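Local coordinates for nitrosopumilus output domain-containing protein (Pyrococcus horikoshii, PDB 2P9X) that is of unknown function but binds zinc ions and folds as a small all-helical domain, at residues D45-K50 with S85-V90. Sequence-based numbering, arbitrary orientation.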
loop_
_atom_site.group_PDB
_atom_site.type_symbol
_atom_site.label_atom_id
_atom_site.label_comp_id
_atom_site.label_asym_id
_atom_site.label_seq_id
_atom_site.Cartn_x
_atom_site.Cartn_y
_atom_site.Cartn_z
ATOM N N ASP A 45 2.984 5.942 22.253
ATOM C CA ASP A 45 2.441 4.594 22.157
ATOM C C ASP A 45 2.949 3.977 20.860
ATOM O O ASP A 45 2.217 3.893 19.873
ATOM C CB ASP A 45 0.910 4.642 22.147
ATOM C CG ASP A 45 0.281 3.293 22.454
ATOM O OD1 ASP A 45 0.903 2.256 22.139
ATOM O OD2 ASP A 45 -0.845 3.275 22.999
ATOM N N PRO A 46 4.218 3.536 20.844
ATOM C CA PRO A 46 4.815 2.928 19.651
ATOM C C PRO A 46 4.014 1.801 19.010
ATOM O O PRO A 46 3.929 1.719 17.782
ATOM C CB PRO A 46 6.204 2.484 20.134
ATOM C CG PRO A 46 6.153 2.455 21.636
ATOM C CD PRO A 46 5.174 3.543 21.966
ATOM N N GLN A 47 3.415 0.938 19.823
ATOM C CA GLN A 47 2.623 -0.155 19.275
ATOM C C GLN A 47 1.425 0.385 18.488
ATOM O O GLN A 47 1.118 -0.105 17.400
ATOM C CB GLN A 47 2.141 -1.091 20.392
ATOM C CG GLN A 47 1.182 -2.172 19.902
ATOM C CD GLN A 47 0.822 -3.190 20.974
ATOM O OE1 GLN A 47 -0.102 -3.985 20.799
ATOM N NE2 GLN A 47 1.557 -3.179 22.081
ATOM N N LYS A 48 0.756 1.396 19.032
ATOM C CA LYS A 48 -0.402 1.984 18.361
ATOM C C LYS A 48 0.035 2.700 17.083
ATOM O O LYS A 48 -0.662 2.663 16.069
ATOM C CB LYS A 48 -1.118 2.963 19.295
ATOM C CG LYS A 48 -2.428 3.503 18.741
ATOM C CD LYS A 48 -3.224 4.254 19.799
ATOM C CE LYS A 48 -3.627 3.333 20.943
ATOM N NZ LYS A 48 -4.433 2.171 20.470
ATOM N N PHE A 49 1.195 3.348 17.135
ATOM C CA PHE A 49 1.715 4.057 15.972
ATOM C C PHE A 49 2.001 3.037 14.866
ATOM O O PHE A 49 1.636 3.243 13.704
ATOM C CB PHE A 49 2.994 4.824 16.353
ATOM C CG PHE A 49 3.689 5.481 15.187
ATOM C CD1 PHE A 49 3.318 6.756 14.771
ATOM C CD2 PHE A 49 4.705 4.823 14.502
ATOM C CE1 PHE A 49 3.950 7.368 13.687
ATOM C CE2 PHE A 49 5.349 5.427 13.413
ATOM C CZ PHE A 49 4.967 6.700 13.008
ATOM N N LYS A 50 2.642 1.928 15.228
ATOM C CA LYS A 50 2.952 0.893 14.251
ATOM C C LYS A 50 1.668 0.345 13.641
ATOM O O LYS A 50 1.577 0.156 12.428
ATOM C CB LYS A 50 3.749 -0.236 14.909
ATOM C CG LYS A 50 5.232 0.078 15.016
ATOM C CD LYS A 50 5.997 -1.012 15.762
ATOM C CE LYS A 50 5.506 -2.401 15.403
ATOM N NZ LYS A 50 6.613 -3.403 15.410
ATOM N N SER A 85 12.842 -3.086 17.148
ATOM C CA SER A 85 11.444 -2.696 16.993
ATOM C C SER A 85 11.273 -1.288 17.555
ATOM O O SER A 85 12.079 -0.838 18.370
ATOM C CB SER A 85 10.523 -3.650 17.756
ATOM O OG SER A 85 10.652 -3.467 19.155
ATOM N N LEU A 86 10.224 -0.597 17.128
ATOM C CA LEU A 86 9.984 0.753 17.613
ATOM C C LEU A 86 9.750 0.746 19.129
ATOM O O LEU A 86 10.165 1.672 19.825
ATOM C CB LEU A 86 8.783 1.371 16.888
ATOM C CG LEU A 86 8.496 2.849 17.154
ATOM C CD1 LEU A 86 9.664 3.706 16.669
ATOM C CD2 LEU A 86 7.223 3.246 16.430
ATOM N N GLU A 87 9.091 -0.298 19.637
ATOM C CA GLU A 87 8.827 -0.399 21.073
ATOM C C GLU A 87 10.137 -0.469 21.842
ATOM O O GLU A 87 10.306 0.207 22.862
ATOM C CB GLU A 87 7.983 -1.636 21.401
ATOM C CG GLU A 87 6.549 -1.540 20.934
ATOM C CD GLU A 87 6.332 -2.185 19.583
ATOM O OE1 GLU A 87 7.264 -2.175 18.753
ATOM O OE2 GLU A 87 5.218 -2.697 19.353
ATOM N N GLU A 88 11.061 -1.294 21.358
ATOM C CA GLU A 88 12.361 -1.421 22.006
ATOM C C GLU A 88 13.133 -0.113 21.875
ATOM O O GLU A 88 13.884 0.267 22.775
ATOM C CB GLU A 88 13.174 -2.549 21.372
ATOM C CG GLU A 88 12.636 -3.935 21.657
ATOM C CD GLU A 88 13.435 -5.026 20.968
ATOM O OE1 GLU A 88 14.417 -4.705 20.261
ATOM O OE2 GLU A 88 13.075 -6.209 21.134
ATOM N N LEU A 89 12.946 0.575 20.747
ATOM C CA LEU A 89 13.638 1.837 20.504
ATOM C C LEU A 89 13.208 2.900 21.510
ATOM O O LEU A 89 14.041 3.642 22.038
ATOM C CB LEU A 89 13.359 2.331 19.079
ATOM C CG LEU A 89 14.115 3.588 18.636
ATOM C CD1 LEU A 89 15.606 3.281 18.517
ATOM C CD2 LEU A 89 13.560 4.084 17.305
ATOM N N VAL A 90 11.907 2.978 21.770
ATOM C CA VAL A 90 11.382 3.949 22.720
ATOM C C VAL A 90 11.865 3.589 24.120
ATOM O O VAL A 90 12.219 4.465 24.910
ATOM C CB VAL A 90 9.835 3.977 22.686
ATOM C CG1 VAL A 90 9.293 4.825 23.828
ATOM C CG2 VAL A 90 9.368 4.543 21.343
#
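Pro46 pushes its ring between Leu86, Glu87 and Val90, one turn of the facing helix. Pro46 CB rests 3.8 Å from Leu86 CG, while Pro46 CG reaches Val90 CG2, also at 3.8 Å, and passes over the backbone at Glu87 CA. Proline sits here in the first turn of helix 46-57, right after the N-cap Asp45, whose OD1 accepts from Lys48 N from above the carboxylate plane. Ser85 is likewise an N-cap, its OG accepting from Glu88 N, so two helix starts meet; the axes of the short segments 46-50 and 86-90 approach to 9.5 Å and run roughly antiparallel, at 147°.

Leu86 reaches across with CG anti to its backbone N (chi1 -173°). Leu86 CD2 comes within 3.5 Å of Phe49 CD2, approaching the ring obliquely, and Leu86 CB faces Lys50 CD as the two side chains slide past each other in opposite directions. Behind them, Phe49 leans on Leu31 of helix 23-35 and Leu86 on Ile69 of helix 59-76.

Glu87 carries an equal share: its CG packs 4.1 Å from Pro46 CG, and the bend at chi2 (95°) swings CD toward helix 46-57. Glu87 OE2 lies 3.6 Å from Gln47 CB. The stronger partner of the Lys50 ammonium is Glu66 of helix 59-76, which also accepts from Leu86 N; Glu87 OE1 gives Lys50 NZ only a long salt bridge, 3.6 Å. Buried with just that bridge, OE1 probably adds weak attraction, perhaps partly offset by its burial, to a contact held mainly by apolar packing.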